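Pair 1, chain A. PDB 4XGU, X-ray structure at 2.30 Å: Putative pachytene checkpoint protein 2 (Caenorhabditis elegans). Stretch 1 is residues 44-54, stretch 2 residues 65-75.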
# COMPACT_ATOMS: atom_id res chain seq x y z
N ALA A 44 51.89 33.18 -12.57
CA ALA A 44 50.50 32.77 -12.66
C ALA A 44 50.21 31.66 -11.66
O ALA A 44 51.07 30.84 -11.36
CB ALA A 44 50.17 32.32 -14.07
N ARG A 45 48.99 31.65 -11.15
CA ARG A 45 48.53 30.55 -10.31
C ARG A 45 47.56 29.69 -11.12
O ARG A 45 46.80 30.21 -11.94
CB ARG A 45 47.88 31.07 -9.03
CG ARG A 45 48.85 31.71 -8.05
CD ARG A 45 48.13 32.41 -6.91
NE ARG A 45 47.23 31.52 -6.18
CZ ARG A 45 47.57 30.83 -5.10
NH1 ARG A 45 48.80 30.92 -4.61
NH2 ARG A 45 46.68 30.04 -4.50
N ASN A 46 47.62 28.38 -10.90
CA ASN A 46 46.77 27.44 -11.62
C ASN A 46 45.29 27.76 -11.48
O ASN A 46 44.78 27.90 -10.37
CB ASN A 46 47.04 26.01 -11.13
CG ASN A 46 46.75 24.96 -12.19
OD1 ASN A 46 46.84 25.24 -13.39
ND2 ASN A 46 46.42 23.76 -11.75
N TRP A 47 44.61 27.91 -12.62
CA TRP A 47 43.17 28.21 -12.66
C TRP A 47 42.81 29.55 -12.01
O TRP A 47 41.64 29.83 -11.78
CB TRP A 47 42.37 27.10 -11.99
CG TRP A 47 42.59 25.77 -12.61
CD1 TRP A 47 43.25 24.71 -12.07
CD2 TRP A 47 42.17 25.36 -13.92
NE1 TRP A 47 43.26 23.65 -12.95
CE2 TRP A 47 42.61 24.03 -14.10
CE3 TRP A 47 41.47 25.99 -14.95
CZ2 TRP A 47 42.36 23.32 -15.27
CZ3 TRP A 47 41.23 25.28 -16.11
CH2 TRP A 47 41.67 23.96 -16.26
N LYS A 48 43.82 30.36 -11.73
CA LYS A 48 43.58 31.69 -11.17
C LYS A 48 43.77 32.75 -12.24
O LYS A 48 44.86 32.88 -12.81
CB LYS A 48 44.49 31.95 -9.97
CG LYS A 48 43.83 31.71 -8.62
CD LYS A 48 43.09 30.38 -8.58
CE LYS A 48 42.24 30.27 -7.33
NZ LYS A 48 41.39 29.05 -7.33
N PRO A 49 42.70 33.51 -12.53
CA PRO A 49 42.66 34.44 -13.66
C PRO A 49 43.48 35.70 -13.45
O PRO A 49 43.48 36.30 -12.37
CB PRO A 49 41.17 34.79 -13.76
CG PRO A 49 40.67 34.66 -12.37
CD PRO A 49 41.45 33.52 -11.75
N ILE A 50 44.19 36.10 -14.50
CA ILE A 50 44.93 37.35 -14.51
C ILE A 50 44.20 38.35 -15.39
O ILE A 50 43.81 38.03 -16.51
CB ILE A 50 46.36 37.14 -15.03
CG1 ILE A 50 47.12 36.20 -14.10
CG2 ILE A 50 47.08 38.47 -15.17
CD1 ILE A 50 48.56 35.97 -14.51
N SER A 51 44.02 39.57 -14.88
CA SER A 51 43.24 40.57 -15.60
C SER A 51 44.12 41.64 -16.24
O SER A 51 43.63 42.46 -17.02
CB SER A 51 42.24 41.24 -14.66
OG SER A 51 42.91 42.02 -13.68
N SER A 52 45.40 41.63 -15.92
CA SER A 52 46.30 42.66 -16.43
C SER A 52 47.77 42.26 -16.35
O SER A 52 48.18 41.50 -15.47
CB SER A 52 46.08 43.96 -15.66
OG SER A 52 46.98 44.98 -16.08
N VAL A 53 48.55 42.78 -17.29
CA VAL A 53 50.00 42.65 -17.26
C VAL A 53 50.59 43.92 -16.65
O VAL A 53 50.55 44.98 -17.27
CB VAL A 53 50.58 42.43 -18.67
CG1 VAL A 53 52.10 42.49 -18.64
CG2 VAL A 53 50.10 41.10 -19.24
N GLU A 54 51.11 43.82 -15.43
CA GLU A 54 51.58 45.01 -14.73
C GLU A 54 53.03 45.32 -15.08
O GLU A 54 53.63 44.64 -15.91
CB GLU A 54 51.41 44.85 -13.21
CG GLU A 54 50.04 44.27 -12.80
CD GLU A 54 48.91 45.26 -13.00
OE1 GLU A 54 49.19 46.44 -13.30
OE2 GLU A 54 47.71 44.87 -12.83
N LEU A 65 44.96 43.53 -25.79
CA LEU A 65 44.47 42.31 -26.44
C LEU A 65 43.31 41.65 -25.70
O LEU A 65 42.30 41.31 -26.31
CB LEU A 65 45.61 41.30 -26.59
CG LEU A 65 46.76 41.62 -27.54
CD1 LEU A 65 47.83 40.53 -27.46
CD2 LEU A 65 46.26 41.76 -28.96
N PHE A 66 43.47 41.46 -24.40
CA PHE A 66 42.54 40.64 -23.64
C PHE A 66 41.79 41.40 -22.55
O PHE A 66 42.17 42.50 -22.15
CB PHE A 66 43.28 39.47 -23.01
CG PHE A 66 44.18 39.85 -21.86
CD1 PHE A 66 45.38 40.51 -22.09
CD2 PHE A 66 43.83 39.55 -20.56
CE1 PHE A 66 46.21 40.86 -21.04
CE2 PHE A 66 44.66 39.89 -19.50
CZ PHE A 66 45.85 40.55 -19.75
N GLU A 67 40.71 40.79 -22.07
CA GLU A 67 39.91 41.33 -20.99
C GLU A 67 40.18 40.53 -19.72
O GLU A 67 40.09 41.04 -18.61
CB GLU A 67 38.42 41.30 -21.35
CG GLU A 67 37.61 42.48 -20.82
CD GLU A 67 36.23 42.58 -21.47
OE1 GLU A 67 35.46 41.60 -21.40
OE2 GLU A 67 35.93 43.65 -22.04
N LYS A 68 40.53 39.26 -19.92
CA LYS A 68 40.83 38.35 -18.82
C LYS A 68 41.38 37.04 -19.38
O LYS A 68 40.90 36.54 -20.39
CB LYS A 68 39.58 38.08 -17.97
CG LYS A 68 39.64 36.86 -17.07
CD LYS A 68 38.43 36.82 -16.15
CE LYS A 68 38.16 35.42 -15.62
NZ LYS A 68 36.96 35.37 -14.75
N LEU A 69 42.41 36.50 -18.74
CA LEU A 69 42.95 35.22 -19.17
C LEU A 69 43.10 34.27 -17.99
O LEU A 69 43.31 34.69 -16.86
CB LEU A 69 44.30 35.41 -19.88
CG LEU A 69 45.57 35.64 -19.06
CD1 LEU A 69 46.28 34.33 -18.74
CD2 LEU A 69 46.50 36.58 -19.79
N VAL A 70 42.95 32.98 -18.28
CA VAL A 70 43.15 31.93 -17.29
C VAL A 70 44.11 30.89 -17.83
O VAL A 70 44.00 30.48 -18.98
CB VAL A 70 41.83 31.23 -16.91
CG1 VAL A 70 42.03 30.32 -15.71
CG2 VAL A 70 40.74 32.26 -16.62
N ILE A 71 45.07 30.48 -17.01
CA ILE A 71 45.96 29.37 -17.35
C ILE A 71 45.79 28.25 -16.34
O ILE A 71 46.01 28.45 -15.14
CB ILE A 71 47.42 29.81 -17.40
CG1 ILE A 71 47.62 30.87 -18.48
CG2 ILE A 71 48.33 28.61 -17.66
CD1 ILE A 71 49.06 31.31 -18.63
N GLY A 72 45.39 27.08 -16.81
CA GLY A 72 45.08 25.99 -15.91
C GLY A 72 45.46 24.62 -16.41
O GLY A 72 45.46 24.36 -17.62
N THR A 73 45.78 23.73 -15.48
CA THR A 73 46.06 22.34 -15.79
C THR A 73 45.53 21.45 -14.68
O THR A 73 45.34 21.90 -13.55
CB THR A 73 47.56 22.08 -15.97
OG1 THR A 73 47.76 20.69 -16.26
CG2 THR A 73 48.30 22.44 -14.69
N CYS A 74 45.31 20.18 -15.00
CA CYS A 74 44.83 19.22 -14.02
C CYS A 74 45.99 18.48 -13.37
O CYS A 74 45.81 17.73 -12.42
CB CYS A 74 43.85 18.24 -14.66
SG CYS A 74 42.37 19.04 -15.36
N GLU A 75 47.19 18.71 -13.90
CA GLU A 75 48.41 18.09 -13.37
C GLU A 75 48.83 18.74 -12.05
O GLU A 75 49.42 18.08 -11.19
CB GLU A 75 49.55 18.20 -14.38
CG GLU A 75 49.23 17.63 -15.75
CD GLU A 75 50.36 17.82 -16.75
OE1 GLU A 75 51.39 17.11 -16.62
OE2 GLU A 75 50.23 18.67 -17.65

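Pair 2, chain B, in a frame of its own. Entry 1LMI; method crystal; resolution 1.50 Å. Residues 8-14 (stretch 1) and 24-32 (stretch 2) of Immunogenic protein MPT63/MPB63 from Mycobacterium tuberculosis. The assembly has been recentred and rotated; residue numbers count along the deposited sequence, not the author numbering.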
# COMPACT_ATOMS: atom_id res chain seq x y z
N LYS B 8 -9.52 -8.89 -2.42
CA LYS B 8 -9.65 -8.28 -3.73
C LYS B 8 -9.29 -6.80 -3.71
O LYS B 8 -9.63 -6.11 -2.75
CB LYS B 8 -11.11 -8.41 -4.22
CG LYS B 8 -11.42 -9.82 -4.68
CD LYS B 8 -11.53 -10.82 -3.54
CE LYS B 8 -12.94 -10.92 -3.00
NZ LYS B 8 -13.55 -12.27 -3.18
N LEU B 9 -8.62 -6.35 -4.77
CA LEU B 9 -8.55 -4.91 -5.00
C LEU B 9 -9.94 -4.32 -4.92
O LEU B 9 -10.87 -4.91 -5.50
CB LEU B 9 -7.92 -4.63 -6.37
CG LEU B 9 -6.41 -4.92 -6.42
CD1 LEU B 9 -5.98 -5.25 -7.84
CD2 LEU B 9 -5.63 -3.75 -5.84
N GLY B 10 -10.05 -3.20 -4.23
CA GLY B 10 -11.32 -2.54 -3.96
C GLY B 10 -11.83 -2.86 -2.56
O GLY B 10 -12.74 -2.16 -2.08
N SER B 11 -11.31 -3.89 -1.90
CA SER B 11 -11.79 -4.30 -0.58
C SER B 11 -10.87 -3.83 0.55
O SER B 11 -9.67 -3.70 0.38
CB SER B 11 -11.91 -5.80 -0.45
OG SER B 11 -12.94 -6.28 -1.33
N GLU B 12 -11.48 -3.59 1.70
CA GLU B 12 -10.75 -3.28 2.92
C GLU B 12 -10.49 -4.54 3.73
O GLU B 12 -11.44 -5.28 4.03
CB GLU B 12 -11.56 -2.28 3.76
CG GLU B 12 -10.71 -1.74 4.93
CD GLU B 12 -11.40 -0.50 5.47
OE1 GLU B 12 -11.64 0.42 4.65
OE2 GLU B 12 -11.72 -0.51 6.68
N LEU B 13 -9.21 -4.78 4.01
CA LEU B 13 -8.80 -5.95 4.79
C LEU B 13 -8.43 -5.53 6.21
O LEU B 13 -7.77 -4.49 6.34
CB LEU B 13 -7.61 -6.64 4.10
CG LEU B 13 -7.79 -6.96 2.61
CD1 LEU B 13 -6.52 -7.57 1.98
CD2 LEU B 13 -8.96 -7.90 2.43
N THR B 14 -8.82 -6.30 7.21
CA THR B 14 -8.62 -6.02 8.63
C THR B 14 -7.44 -6.78 9.16
O THR B 14 -7.26 -7.98 8.93
CB THR B 14 -9.92 -6.46 9.38
OG1 THR B 14 -10.96 -5.54 8.95
N LEU B 24 -6.29 -2.42 12.39
CA LEU B 24 -6.45 -1.42 11.32
C LEU B 24 -7.06 -2.11 10.10
O LEU B 24 -7.06 -3.33 9.93
CB LEU B 24 -5.13 -0.71 11.06
CG LEU B 24 -3.92 -1.52 10.65
CD1 LEU B 24 -2.83 -0.58 10.15
CD2 LEU B 24 -3.36 -2.38 11.78
N GLY B 25 -7.63 -1.22 9.28
CA GLY B 25 -8.20 -1.67 8.01
C GLY B 25 -7.43 -1.01 6.90
O GLY B 25 -7.16 0.19 7.03
N TRP B 26 -7.05 -1.71 5.86
CA TRP B 26 -6.49 -1.06 4.71
C TRP B 26 -7.31 -1.44 3.46
O TRP B 26 -7.56 -2.62 3.23
CB TRP B 26 -5.04 -1.47 4.45
CG TRP B 26 -3.91 -0.79 5.17
CD1 TRP B 26 -3.23 -1.25 6.26
CD2 TRP B 26 -3.35 0.47 4.78
NE1 TRP B 26 -2.25 -0.29 6.57
CE2 TRP B 26 -2.32 0.75 5.69
CE3 TRP B 26 -3.64 1.40 3.76
CZ2 TRP B 26 -1.55 1.91 5.62
CZ3 TRP B 26 -2.87 2.55 3.70
CH2 TRP B 26 -1.85 2.79 4.62
N LYS B 27 -7.66 -0.41 2.69
CA LYS B 27 -8.27 -0.59 1.38
C LYS B 27 -7.22 -0.21 0.32
O LYS B 27 -6.60 0.85 0.46
CB LYS B 27 -9.50 0.26 1.17
CG LYS B 27 -10.18 0.08 -0.20
CD LYS B 27 -11.37 1.05 -0.33
CE LYS B 27 -11.82 1.15 -1.77
NZ LYS B 27 -13.13 1.85 -1.91
N VAL B 28 -7.10 -1.06 -0.69
CA VAL B 28 -6.29 -0.69 -1.86
C VAL B 28 -7.16 -0.90 -3.09
O VAL B 28 -7.87 -1.93 -3.23
CB VAL B 28 -4.98 -1.48 -1.95
CG1 VAL B 28 -4.20 -1.11 -3.20
CG2 VAL B 28 -4.11 -1.18 -0.73
N SER B 29 -7.16 0.14 -3.96
CA SER B 29 -7.97 0.05 -5.17
C SER B 29 -7.33 0.89 -6.27
O SER B 29 -6.39 1.67 -6.04
CB SER B 29 -9.41 0.55 -4.93
OG SER B 29 -9.37 1.91 -4.57
N ASP B 30 -7.83 0.78 -7.50
CA ASP B 30 -7.39 1.68 -8.57
C ASP B 30 -5.85 1.63 -8.79
O ASP B 30 -5.14 2.62 -8.97
CB ASP B 30 -7.85 3.11 -8.33
CG ASP B 30 -9.33 3.25 -8.05
OD1 ASP B 30 -10.11 3.46 -9.01
OD2 ASP B 30 -9.76 3.15 -6.88
N LEU B 31 -5.33 0.40 -8.83
CA LEU B 31 -3.98 0.14 -9.26
C LEU B 31 -3.87 0.25 -10.78
O LEU B 31 -4.53 -0.52 -11.51
CB LEU B 31 -3.56 -1.27 -8.81
CG LEU B 31 -2.23 -1.77 -9.38
CD1 LEU B 31 -1.04 -1.03 -8.79
CD2 LEU B 31 -2.08 -3.26 -9.13
N LYS B 32 -3.07 1.20 -11.24
CA LYS B 32 -3.09 1.47 -12.69
C LYS B 32 -1.87 2.26 -13.15
O LYS B 32 -1.21 2.86 -12.30
CB LYS B 32 -4.36 2.26 -13.03
CG LYS B 32 -4.46 3.63 -12.38
CD LYS B 32 -5.83 4.24 -12.69
CE LYS B 32 -6.09 5.48 -11.88
NZ LYS B 32 -7.52 5.92 -12.04

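The sharpest difference lies at the third position of the turn, where pair 1 carries a tryptophan and pair 2 a glycine. In pair 1, A:Trp47 sits at phi/psi 62/12 and lays its six-membered ring over A:Gly72: the CA of A:Gly72 is 3.5 Å from the ring centroid and 9° off its normal, a CH-pi contact over the face. The glycine is what leaves room for the ring, since an ideal CB on A:Gly72 would stand 2.2 Å from CE3 of A:Trp47. In pair 2 B:Gly10 matches A:Trp47 and B:Ser29 matches A:Gly72; without a ring in the way, the position across the turn carries a side chain, and CA of B:Gly10 rests 3.8 Å from CB of B:Ser29. At its backbone angles of 99/-16, B:Gly10 could not carry a CB without jamming it against the preceding carbonyl oxygen.

Around this exchange the backbone hardly changes. Fourteen residues superpose with an RMSD of 0.8 Å. Each pair opens with a type II turn, A:Arg45 to A:Lys48 in pair 1 and B:Lys8 to B:Ser11 in pair 2, closed by a hydrogen bond from N of A:Lys48 to O of A:Arg45 (3.0 Å) or from N of B:Ser11 to O of B:Lys8 (2.9 Å). The turn then docks through its third residue: N of A:Trp47 donates to O of A:Ile71 at 2.9 Å, and N of B:Gly10 to O of B:Val28 at 2.7 Å. Three residues on, an antiparallel pair bonds in both directions. N of A:Ile50 reaches O of A:Leu69 at 2.9 Å and N of A:Leu69 returns to O of A:Ile50 at 3.0 Å; in the matching places, N of B:Leu13 to O of B:Trp26 is 2.8 Å and N of B:Trp26 to O of B:Leu13 is 2.9 Å. Backbone atoms make all these bonds, and the side chains at the matched positions differ widely.

The second turn position shows two ways of anchoring the same corner. A:Asn46 acts through polar atoms: its OD1 accepts from N of A:Thr73 at 2.8 Å, while its ND2 donates to O of A:Thr73 at 2.8 Å. That carbonyl also receives NE1 of A:Trp47 at 2.8 Å, so the amide and the indole converge on one acceptor. B:Leu9, its counterpart, packs instead, with CD2 4.0 Å from CG1 of B:Val28 and 4.4 Å from CB of B:Leu31.

Further along, A:Pro49 matches B:Glu12. The proline sets CB 3.8 Å from CG2 of A:Val70 and 3.6 Å from CE of A:Lys68. B:Glu12 passes beside B:Gly25, the match of A:Lys68; an ideal CB on B:Gly25 would fall 2.5 Å from OE2 of B:Glu12, a clash. The rule that emerges is to fix the turn and the backbone bonds first, then choose facing residues together: in pair 1 the ring of A:Trp47 lies where a CB on A:Gly72 would be, whereas in pair 2 the turn's own backbone angles call for the glycine, and a serine stands across from it.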